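Local coordinates for acyl-CoA dehydrogenase domain protein Tcur3481 (Thermomonospora curvata, PDB 6WY9) that binds FAD and probably acts as an acyl-CoA dehydrogenase or a close relative of that flavoenzyme family, at residues L216-T219 with L220-R224; H240-A243 with S244-E248; A297-A300 with K301-D305; Y328-H331 with R332-L335. One frame throughout, in Å; residues are numbered along the deposited sequence.

Contact 1. Residues L216-T219 with L220-R224; sequences LPWT and LDVAR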
loop_
_atom_site.group_PDB
_atom_site.type_symbol
_atom_site.label_atom_id
_atom_site.label_comp_id
_atom_site.label_asym_id
_atom_site.label_seq_id
_atom_site.Cartn_x
_atom_site.Cartn_y
_atom_site.Cartn_z
ATOM N N LEU B 216 -31.743 10.085 -11.482
ATOM C CA LEU B 216 -30.323 10.480 -11.345
ATOM C C LEU B 216 -29.584 9.556 -10.398
ATOM O O LEU B 216 -28.569 8.958 -10.809
ATOM C CB LEU B 216 -30.219 11.941 -10.899
ATOM C CG LEU B 216 -28.739 12.353 -10.688
ATOM C CD1 LEU B 216 -27.882 12.021 -11.883
ATOM C CD2 LEU B 216 -28.543 13.846 -10.321
ATOM N N PRO B 217 -29.998 9.391 -9.136
ATOM C CA PRO B 217 -29.216 8.500 -8.256
ATOM C C PRO B 217 -29.209 7.072 -8.767
ATOM O O PRO B 217 -28.200 6.379 -8.635
ATOM C CB PRO B 217 -29.904 8.623 -6.884
ATOM C CG PRO B 217 -31.168 9.502 -7.113
ATOM C CD PRO B 217 -31.308 9.767 -8.571
ATOM N N TRP B 218 -30.318 6.614 -9.366
ATOM C CA TRP B 218 -30.335 5.280 -9.960
ATOM C C TRP B 218 -29.299 5.158 -11.078
ATOM O O TRP B 218 -28.542 4.174 -11.163
ATOM C CB TRP B 218 -31.725 4.991 -10.492
ATOM C CG TRP B 218 -31.973 3.604 -10.839
ATOM C CD1 TRP B 218 -32.471 2.636 -10.020
ATOM C CD2 TRP B 218 -31.806 3.005 -12.124
ATOM N NE1 TRP B 218 -32.610 1.458 -10.713
ATOM C CE2 TRP B 218 -32.207 1.657 -12.009
ATOM C CE3 TRP B 218 -31.349 3.470 -13.358
ATOM C CZ2 TRP B 218 -32.171 0.771 -13.083
ATOM C CZ3 TRP B 218 -31.316 2.583 -14.429
ATOM C CH2 TRP B 218 -31.731 1.254 -14.283
ATOM N N THR B 219 -29.271 6.144 -11.965
ATOM C CA THR B 219 -28.353 6.055 -13.086
ATOM C C THR B 219 -26.904 6.106 -12.604
ATOM O O THR B 219 -26.043 5.409 -13.143
ATOM C CB THR B 219 -28.668 7.158 -14.101
ATOM O OG1 THR B 219 -29.994 6.970 -14.580
ATOM C CG2 THR B 219 -27.728 7.064 -15.303
ATOM N N LEU B 220 -26.621 6.884 -11.562
ATOM C CA LEU B 220 -25.253 6.928 -11.045
ATOM C C LEU B 220 -24.835 5.577 -10.455
ATOM O O LEU B 220 -23.704 5.122 -10.665
ATOM C CB LEU B 220 -25.118 8.048 -10.010
ATOM C CG LEU B 220 -25.259 9.478 -10.549
ATOM C CD1 LEU B 220 -25.391 10.452 -9.393
ATOM C CD2 LEU B 220 -24.082 9.873 -11.442
ATOM N N ASP B 221 -25.727 4.918 -9.708
ATOM C CA ASP B 221 -25.402 3.587 -9.189
ATOM C C ASP B 221 -25.169 2.564 -10.307
ATOM O O ASP B 221 -24.240 1.741 -10.238
ATOM C CB ASP B 221 -26.515 3.114 -8.272
ATOM C CG ASP B 221 -26.399 3.724 -6.889
ATOM O OD1 ASP B 221 -25.328 4.307 -6.585
ATOM O OD2 ASP B 221 -27.365 3.606 -6.126
ATOM N N VAL B 222 -26.028 2.574 -11.321
ATOM C CA VAL B 222 -25.867 1.659 -12.447
ATOM C C VAL B 222 -24.584 1.958 -13.207
ATOM O O VAL B 222 -23.859 1.038 -13.607
ATOM C CB VAL B 222 -27.087 1.743 -13.375
ATOM C CG1 VAL B 222 -26.781 1.018 -14.725
ATOM C CG2 VAL B 222 -28.313 1.191 -12.681
ATOM N N ALA B 223 -24.302 3.243 -13.456
ATOM C CA ALA B 223 -23.078 3.602 -14.184
ATOM C C ALA B 223 -21.828 3.181 -13.413
ATOM O O ALA B 223 -20.837 2.733 -14.014
ATOM C CB ALA B 223 -23.023 5.109 -14.434
ATOM N N ARG B 224 -21.838 3.384 -12.090
ATOM C CA ARG B 224 -20.715 2.937 -11.264
ATOM C C ARG B 224 -20.519 1.431 -11.392
ATOM O O ARG B 224 -19.377 0.935 -11.497
ATOM C CB ARG B 224 -20.950 3.319 -9.797
ATOM C CG ARG B 224 -20.806 4.843 -9.501
ATOM C CD ARG B 224 -21.112 5.223 -8.036
ATOM N NE ARG B 224 -20.881 6.667 -7.761
ATOM C CZ ARG B 224 -21.780 7.506 -7.241
ATOM N NH1 ARG B 224 -23.012 7.070 -6.929
ATOM N NH2 ARG B 224 -21.451 8.797 -7.028
#

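Contact 2. Residues H240-A243 with S244-E248; sequences HITA and SYLKE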
loop_
_atom_site.group_PDB
_atom_site.type_symbol
_atom_site.label_atom_id
_atom_site.label_comp_id
_atom_site.label_asym_id
_atom_site.label_seq_id
_atom_site.Cartn_x
_atom_site.Cartn_y
_atom_site.Cartn_z
ATOM N N HIS B 240 -4.000 -11.671 -17.803
ATOM C CA HIS B 240 -3.815 -12.822 -18.677
ATOM C C HIS B 240 -2.648 -12.594 -19.637
ATOM O O HIS B 240 -1.775 -13.456 -19.783
ATOM C CB HIS B 240 -5.107 -13.137 -19.438
ATOM C CG HIS B 240 -4.990 -14.344 -20.331
ATOM N ND1 HIS B 240 -5.002 -15.636 -19.846
ATOM C CD2 HIS B 240 -4.813 -14.453 -21.668
ATOM C CE1 HIS B 240 -4.851 -16.488 -20.849
ATOM N NE2 HIS B 240 -4.730 -15.794 -21.964
ATOM N N ILE B 241 -2.600 -11.423 -20.278
ATOM C CA ILE B 241 -1.536 -11.145 -21.249
ATOM C C ILE B 241 -0.174 -11.165 -20.560
ATOM O O ILE B 241 0.820 -11.688 -21.091
ATOM C CB ILE B 241 -1.784 -9.771 -21.918
ATOM C CG1 ILE B 241 -2.941 -9.841 -22.923
ATOM C CG2 ILE B 241 -0.451 -9.240 -22.616
ATOM C CD1 ILE B 241 -3.510 -8.419 -23.164
ATOM N N THR B 242 -0.117 -10.570 -19.369
ATOM C CA THR B 242 1.130 -10.444 -18.625
ATOM C C THR B 242 1.641 -11.814 -18.157
ATOM O O THR B 242 2.841 -12.112 -18.265
ATOM C CB THR B 242 0.885 -9.502 -17.438
ATOM O OG1 THR B 242 0.467 -8.239 -17.963
ATOM C CG2 THR B 242 2.215 -9.295 -16.662
ATOM N N ALA B 243 0.725 -12.661 -17.649
ATOM C CA ALA B 243 1.070 -14.030 -17.268
ATOM C C ALA B 243 1.682 -14.795 -18.444
ATOM O O ALA B 243 2.708 -15.486 -18.295
ATOM C CB ALA B 243 -0.179 -14.755 -16.750
ATOM N N SER B 244 1.027 -14.736 -19.619
ATOM C CA SER B 244 1.572 -15.403 -20.802
ATOM C C SER B 244 2.947 -14.860 -21.157
ATOM O O SER B 244 3.844 -15.622 -21.545
ATOM C CB SER B 244 0.628 -15.228 -22.015
ATOM O OG SER B 244 -0.656 -15.795 -21.774
ATOM N N TYR B 245 3.095 -13.536 -21.162
ATOM C CA TYR B 245 4.373 -12.941 -21.538
ATOM C C TYR B 245 5.495 -13.395 -20.584
ATOM O O TYR B 245 6.597 -13.746 -21.031
ATOM C CB TYR B 245 4.269 -11.399 -21.544
ATOM C CG TYR B 245 5.574 -10.733 -21.924
ATOM C CD1 TYR B 245 5.975 -10.715 -23.243
ATOM C CD2 TYR B 245 6.400 -10.129 -20.968
ATOM C CE1 TYR B 245 7.187 -10.126 -23.639
ATOM C CE2 TYR B 245 7.632 -9.521 -21.353
ATOM C CZ TYR B 245 8.015 -9.533 -22.667
ATOM O OH TYR B 245 9.194 -8.952 -23.082
ATOM N N LEU B 246 5.223 -13.421 -19.270
ATOM C CA LEU B 246 6.251 -13.758 -18.283
ATOM C C LEU B 246 6.656 -15.247 -18.336
ATOM O O LEU B 246 7.702 -15.617 -17.774
ATOM C CB LEU B 246 5.769 -13.378 -16.857
ATOM C CG LEU B 246 5.572 -11.856 -16.656
ATOM C CD1 LEU B 246 4.847 -11.453 -15.332
ATOM C CD2 LEU B 246 6.917 -11.167 -16.739
ATOM N N LYS B 247 5.839 -16.100 -18.961
ATOM C CA LYS B 247 6.278 -17.469 -19.221
ATOM C C LYS B 247 7.304 -17.517 -20.339
ATOM O O LYS B 247 8.124 -18.429 -20.370
ATOM C CB LYS B 247 5.100 -18.365 -19.607
ATOM C CG LYS B 247 4.032 -18.476 -18.524
ATOM C CD LYS B 247 2.735 -19.129 -19.063
ATOM C CE LYS B 247 1.700 -19.086 -17.949
ATOM N NZ LYS B 247 0.337 -19.461 -18.367
ATOM N N GLU B 248 7.194 -16.604 -21.313
ATOM C CA GLU B 248 8.020 -16.599 -22.522
ATOM C C GLU B 248 9.365 -15.931 -22.270
ATOM O O GLU B 248 10.423 -16.433 -22.680
ATOM C CB GLU B 248 7.296 -15.821 -23.637
ATOM C CG GLU B 248 5.994 -16.443 -24.179
ATOM C CD GLU B 248 5.206 -15.472 -25.074
ATOM O OE1 GLU B 248 5.640 -14.310 -25.285
ATOM O OE2 GLU B 248 4.122 -15.869 -25.549
#

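Contact 3. Residues A297-A300 with K301-D305; sequences ALVA and KWWAD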
loop_
_atom_site.group_PDB
_atom_site.type_symbol
_atom_site.label_atom_id
_atom_site.label_comp_id
_atom_site.label_asym_id
_atom_site.label_seq_id
_atom_site.Cartn_x
_atom_site.Cartn_y
_atom_site.Cartn_z
ATOM N N ALA B 297 -22.760 -0.303 -4.767
ATOM C CA ALA B 297 -22.219 0.196 -6.025
ATOM C C ALA B 297 -20.914 0.954 -5.815
ATOM O O ALA B 297 -19.973 0.804 -6.608
ATOM C CB ALA B 297 -23.276 1.070 -6.720
ATOM N N LEU B 298 -20.826 1.754 -4.733
ATOM C CA LEU B 298 -19.600 2.471 -4.419
ATOM C C LEU B 298 -18.472 1.533 -4.019
ATOM O O LEU B 298 -17.303 1.823 -4.316
ATOM C CB LEU B 298 -19.854 3.501 -3.302
ATOM C CG LEU B 298 -20.372 4.871 -3.790
ATOM C CD1 LEU B 298 -20.924 5.722 -2.617
ATOM C CD2 LEU B 298 -19.234 5.629 -4.555
ATOM N N VAL B 299 -18.786 0.439 -3.311
ATOM C CA VAL B 299 -17.770 -0.563 -2.998
ATOM C C VAL B 299 -17.255 -1.194 -4.290
ATOM O O VAL B 299 -16.043 -1.326 -4.488
ATOM C CB VAL B 299 -18.315 -1.640 -2.025
ATOM C CG1 VAL B 299 -17.376 -2.840 -1.952
ATOM C CG2 VAL B 299 -18.479 -1.072 -0.597
ATOM N N ALA B 300 -18.165 -1.594 -5.185
ATOM C CA ALA B 300 -17.677 -2.156 -6.446
ATOM C C ALA B 300 -16.821 -1.135 -7.183
ATOM O O ALA B 300 -15.755 -1.470 -7.703
ATOM C CB ALA B 300 -18.840 -2.617 -7.318
ATOM N N LYS B 301 -17.259 0.121 -7.208
ATOM C CA LYS B 301 -16.526 1.169 -7.929
ATOM C C LYS B 301 -15.181 1.470 -7.280
ATOM O O LYS B 301 -14.183 1.719 -7.979
ATOM C CB LYS B 301 -17.404 2.438 -8.006
ATOM C CG LYS B 301 -16.778 3.625 -8.767
ATOM C CD LYS B 301 -16.384 3.200 -10.211
ATOM C CE LYS B 301 -16.151 4.440 -11.108
ATOM N NZ LYS B 301 -15.292 5.498 -10.458
ATOM N N TRP B 302 -15.117 1.488 -5.935
ATOM C CA TRP B 302 -13.818 1.725 -5.301
ATOM C C TRP B 302 -12.830 0.610 -5.640
ATOM O O TRP B 302 -11.652 0.877 -5.927
ATOM C CB TRP B 302 -13.958 1.856 -3.770
ATOM C CG TRP B 302 -12.583 1.984 -3.121
ATOM C CD1 TRP B 302 -11.847 3.128 -3.009
ATOM C CD2 TRP B 302 -11.785 0.933 -2.547
ATOM N NE1 TRP B 302 -10.647 2.877 -2.382
ATOM C CE2 TRP B 302 -10.587 1.535 -2.074
ATOM C CE3 TRP B 302 -11.978 -0.452 -2.357
ATOM C CZ2 TRP B 302 -9.581 0.811 -1.423
ATOM C CZ3 TRP B 302 -10.951 -1.189 -1.713
ATOM C CH2 TRP B 302 -9.756 -0.549 -1.279
ATOM N N TRP B 303 -13.278 -0.651 -5.583
ATOM C CA TRP B 303 -12.403 -1.761 -5.993
ATOM C C TRP B 303 -11.911 -1.572 -7.429
ATOM O O TRP B 303 -10.729 -1.795 -7.720
ATOM C CB TRP B 303 -13.134 -3.101 -5.838
ATOM C CG TRP B 303 -12.905 -3.673 -4.481
ATOM C CD1 TRP B 303 -13.801 -3.717 -3.436
ATOM C CD2 TRP B 303 -11.669 -4.172 -3.978
ATOM N NE1 TRP B 303 -13.200 -4.252 -2.328
ATOM C CE2 TRP B 303 -11.886 -4.544 -2.631
ATOM C CE3 TRP B 303 -10.394 -4.367 -4.546
ATOM C CZ2 TRP B 303 -10.884 -5.096 -1.827
ATOM C CZ3 TRP B 303 -9.385 -4.941 -3.763
ATOM C CH2 TRP B 303 -9.635 -5.311 -2.401
ATOM N N ALA B 304 -12.814 -1.147 -8.332
ATOM C CA ALA B 304 -12.421 -0.822 -9.707
ATOM C C ALA B 304 -11.373 0.275 -9.726
ATOM O O ALA B 304 -10.384 0.193 -10.472
ATOM C CB ALA B 304 -13.649 -0.356 -10.519
ATOM N N ASP B 305 -11.610 1.338 -8.945
ATOM C CA ASP B 305 -10.757 2.523 -8.987
ATOM C C ASP B 305 -9.389 2.236 -8.398
ATOM O O ASP B 305 -8.386 2.821 -8.826
ATOM C CB ASP B 305 -11.369 3.677 -8.182
ATOM C CG ASP B 305 -12.694 4.136 -8.731
ATOM O OD1 ASP B 305 -12.954 3.880 -9.903
ATOM O OD2 ASP B 305 -13.424 4.794 -7.959
#

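Contact 4. Residues Y328-H331 with R332-L335; sequences YPIH and RYFL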
loop_
_atom_site.group_PDB
_atom_site.type_symbol
_atom_site.label_atom_id
_atom_site.label_comp_id
_atom_site.label_asym_id
_atom_site.label_seq_id
_atom_site.Cartn_x
_atom_site.Cartn_y
_atom_site.Cartn_z
ATOM N N TYR B 328 2.491 -3.077 -29.082
ATOM C CA TYR B 328 2.298 -4.227 -28.217
ATOM C C TYR B 328 1.027 -3.967 -27.398
ATOM O O TYR B 328 0.678 -2.805 -27.190
ATOM C CB TYR B 328 3.535 -4.427 -27.313
ATOM C CG TYR B 328 3.433 -5.615 -26.356
ATOM C CD1 TYR B 328 3.767 -6.919 -26.787
ATOM C CD2 TYR B 328 2.949 -5.439 -25.044
ATOM C CE1 TYR B 328 3.648 -8.020 -25.924
ATOM C CE2 TYR B 328 2.808 -6.496 -24.162
ATOM C CZ TYR B 328 3.163 -7.802 -24.607
ATOM O OH TYR B 328 3.037 -8.876 -23.750
ATOM N N PRO B 329 0.263 -5.003 -26.986
ATOM C CA PRO B 329 -1.120 -4.729 -26.566
ATOM C C PRO B 329 -1.289 -4.101 -25.197
ATOM O O PRO B 329 -2.304 -3.433 -24.966
ATOM C CB PRO B 329 -1.790 -6.116 -26.602
ATOM C CG PRO B 329 -0.651 -7.108 -26.664
ATOM C CD PRO B 329 0.442 -6.403 -27.408
ATOM N N ILE B 330 -0.355 -4.348 -24.268
ATOM C CA ILE B 330 -0.715 -4.147 -22.864
ATOM C C ILE B 330 -0.979 -2.663 -22.571
ATOM O O ILE B 330 -1.786 -2.347 -21.696
ATOM C CB ILE B 330 0.371 -4.720 -21.918
ATOM C CG1 ILE B 330 -0.159 -4.796 -20.463
ATOM C CG2 ILE B 330 1.677 -3.857 -21.991
ATOM C CD1 ILE B 330 -1.263 -5.906 -20.252
ATOM N N HIS B 331 -0.321 -1.735 -23.286
ATOM C CA HIS B 331 -0.474 -0.313 -22.949
ATOM C C HIS B 331 -1.936 0.153 -23.043
ATOM O O HIS B 331 -2.317 1.123 -22.382
ATOM C CB HIS B 331 0.363 0.568 -23.873
ATOM C CG HIS B 331 -0.200 0.664 -25.259
ATOM N ND1 HIS B 331 -0.150 -0.400 -26.149
ATOM C CD2 HIS B 331 -0.862 1.660 -25.904
ATOM C CE1 HIS B 331 -0.715 -0.047 -27.294
ATOM N NE2 HIS B 331 -1.157 1.197 -27.171
ATOM N N ARG B 332 -2.765 -0.498 -23.868
ATOM C CA ARG B 332 -4.171 -0.093 -23.943
ATOM C C ARG B 332 -4.909 -0.420 -22.652
ATOM O O ARG B 332 -5.811 0.316 -22.252
ATOM C CB ARG B 332 -4.874 -0.760 -25.143
ATOM C CG ARG B 332 -4.342 -0.268 -26.497
ATOM C CD ARG B 332 -5.369 -0.485 -27.632
ATOM N NE ARG B 332 -4.749 -0.190 -28.928
ATOM C CZ ARG B 332 -3.891 -0.985 -29.571
ATOM N NH1 ARG B 332 -3.372 -0.591 -30.743
ATOM N NH2 ARG B 332 -3.569 -2.165 -29.060
ATOM N N TYR B 333 -4.572 -1.538 -22.017
ATOM C CA TYR B 333 -5.178 -1.875 -20.726
ATOM C C TYR B 333 -4.808 -0.835 -19.681
ATOM O O TYR B 333 -5.658 -0.393 -18.892
ATOM C CB TYR B 333 -4.714 -3.283 -20.309
ATOM C CG TYR B 333 -5.276 -4.303 -21.274
ATOM C CD1 TYR B 333 -4.694 -4.500 -22.531
ATOM C CD2 TYR B 333 -6.439 -5.006 -20.961
ATOM C CE1 TYR B 333 -5.267 -5.385 -23.453
ATOM C CE2 TYR B 333 -7.011 -5.914 -21.873
ATOM C CZ TYR B 333 -6.415 -6.087 -23.110
ATOM O OH TYR B 333 -6.988 -6.985 -23.998
ATOM N N PHE B 334 -3.547 -0.380 -19.706
ATOM C CA PHE B 334 -3.152 0.726 -18.831
ATOM C C PHE B 334 -4.014 1.966 -19.088
ATOM O O PHE B 334 -4.515 2.603 -18.144
ATOM C CB PHE B 334 -1.655 1.068 -19.026
ATOM C CG PHE B 334 -1.216 2.164 -18.125
ATOM C CD1 PHE B 334 -1.128 1.945 -16.760
ATOM C CD2 PHE B 334 -0.998 3.444 -18.615
ATOM C CE1 PHE B 334 -0.777 2.987 -15.875
ATOM C CE2 PHE B 334 -0.638 4.480 -17.750
ATOM C CZ PHE B 334 -0.526 4.245 -16.365
ATOM N N LEU B 335 -4.172 2.346 -20.369
ATOM C CA LEU B 335 -4.928 3.563 -20.695
ATOM C C LEU B 335 -6.398 3.436 -20.264
ATOM O O LEU B 335 -6.962 4.368 -19.681
ATOM C CB LEU B 335 -4.835 3.886 -22.196
ATOM C CG LEU B 335 -3.420 4.162 -22.752
ATOM C CD1 LEU B 335 -3.490 4.468 -24.249
ATOM C CD2 LEU B 335 -2.832 5.356 -21.945
HETATM O O HOH W 1 -4.382 -3.692 -26.857
#

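Contact 1. Residues L216-T219 with L220-R224
Val222 CG2 sits over one face of the Trp218 indole, 3.6 Å from the centroid of the six-membered ring and only 6° off its normal, a CH-pi contact one helical turn along. Thr219 OG1 lies in the plane of the same ring, at its edge, while its hydrogen bond goes back to Ala215 O. Trp218 carries CG anti to its own backbone N (chi1 -167°), which swings the indole alongside the helix to where the valine methyl can reach it. Asp221 OD1 lies at the edge of the Arg224 guanidinium, 3.6 Å from Arg224 NH1, a long salt bridge. A second i to i+4 pair is purely apolar: Leu216 CD1 meets Leu220 CD1 at 3.9 Å, the two leucines crossing at a slant. Beneath them four regular backbone bonds run from Leu220, Asp221, Val222 and Ala223 to the carbonyls of residues 216 to 219, the shortest, Ala223 N to Thr219 O, at 2.8 Å. With an alanine at Trp218 the methyl Val222 CG2 would probably be left without its aromatic face, and His100 without its edge-to-face mate. Near the start of helix 215-248, Thr219 and Val222 pack on helix 87-100, Leu216 and Thr219 on strand 172-179, and Asp221 and Arg224 on helix 295-319, so these turns join the helical C-terminal part to both the N-terminal helices and the beta domain.

Contact 2. Residues H240-A243 with S244-E248
Ser244 faces His240 one turn back in the helix, and His240 O receives two donors from it: the backbone Ser244 N at 3.1 Å, almost straight at 172°, and more weakly Ser244 OG at 3.3 Å. The hydroxyl reaches this carbonyl because OG stands beside its own backbone N (chi1 -61°); it also lies over one face of the His240 imidazole. The next two carbonyls are satisfied in the same i to i+4 manner, Ile241 O by Tyr245 N and Thr242 O by Leu246 N, both at 2.9 Å. At Lys247 the pattern stretches: its N lies 3.3 Å from Ala243 O, with the N-H bent to 139°. Two other polar side-chain ends bond outside this stretch. Thr242 OG1 bonds to Ala238 O, and its other branch, CG2, meets Leu246 CD1 at 3.7 Å, the two side chains lying side by side. Lys247 NZ bonds to the backbone of another chain of the assembly. Tyr245 stacks on His319, and its side chain comes within about 5 Å of the bound dihydroflavin-adenine dinucleotide. This is the last part of a long helix of the acyl-CoA dehydrogenase C-terminal bundle, running up to the FAD-binding Arg249.

Contact 3. Residues A297-A300 with K301-D305
Val299 and Trp303 lie side by side and point the same way, with Val299 CG1 in the plane of the indole at its edge, 4.0 Å from Trp303 CD1. The same edge faces the backbone: Val299 O lies near the ring plane, 3.4 Å from Trp303 CD1, and this carbonyl also accepts Trp303 N in a nearly straight bond (175°). One face of the Trp303 ring is covered by its neighbour, Trp302 CZ3 standing 3.6 Å above the plane over its centre, while Trp303 NE1 lies in the plane of the Trp302 ring, so the edge of Trp302 points into the face of Trp303. With chi1 at 175° the Trp302 ring is swung beside its carbonyl carbon and across to the tryptophan that follows. The turn belongs to helix 295-319 of the C-terminal helical bundle of the acyl-CoA dehydrogenase fold. The assembly holds four chains, and Trp303 NE1 bonds to the backbone of a chain of a different protein, on which Val299 and Trp302 pack too. The helix's other flank is charged. Lys301 bends at chi2 and chi4 to bring NZ forward, one turn on, to Asp305 OD1 at 2.9 Å, on the syn lone pair of that oxygen. Lys301 NZ also bonds to Thr343 O, its strongest polar partner, which ties this buried ammonium to a loop; Asp350 is a long, weak partner. Ala297 and Leu298 pack on helix 215-248, Leu298 also on helix 347-362.

Contact 4. Residues Y328-H331 with R332-L335
His331 spreads its imidazole over the start of the Arg332 side chain: Arg332 CG lies over one ring face, 3.8 Å from the centroid and 23° off the normal, a CH-pi contact. Farther out, His331 CE1 stands over the centre of the guanidinium face, 4.0 Å from Arg332 CZ, with the two planes 49° apart. The histidine holds CG between its backbone N and carbonyl carbon (chi1 73°), folding the ring back over Arg332 N, where ND1 makes a weak 2.7 Å bond to Tyr328 O. At the guanidinium edge, in plane, a water bridges the turn, accepting from Arg332 NH2 and donating to Pro329 O, each at 2.8 Å. Pro329 O also takes Arg332 N at 3.2 Å, from above its carbonyl plane. With an alanine at His331, Arg332 CG and its guanidinium would probably lose their ring cover and Tyr328 O its weak donor. Arg332 NE forms a salt bridge to Glu33 of helix 26-33, and Tyr333 OH bonds to Arg80 O. Ile330 packs on helices 215-248 and 295-319, Phe334 on the latter, and His331, Phe334 and Leu335 meet another chain, placing the start of helix 330-340 between the bundle, the N-terminal helices and a neighbouring subunit.

Contacts 1 and 2 lie on one helix, 215-248, with centres 36 Å apart on opposite sides of the chain's centre. Each has a partner on another helix: contact 3 touches contact 1, Asp221 O lying 3.7 Å from Ala297 CB, and contact 4 touches contact 2, where Ile241 CD1 meets Tyr333 CE1 at 3.5 Å. Helices 295-319 and 330-340 follow one another in the chain, yet contacts 3 and 4 have centres 22 Å apart and do not meet. The cofactor lies at the contact 2 end, about 5 Å from the Tyr245 side chain and about 11 Å from that of Ile330; contacts 1 and 3 are away from the annotated sites.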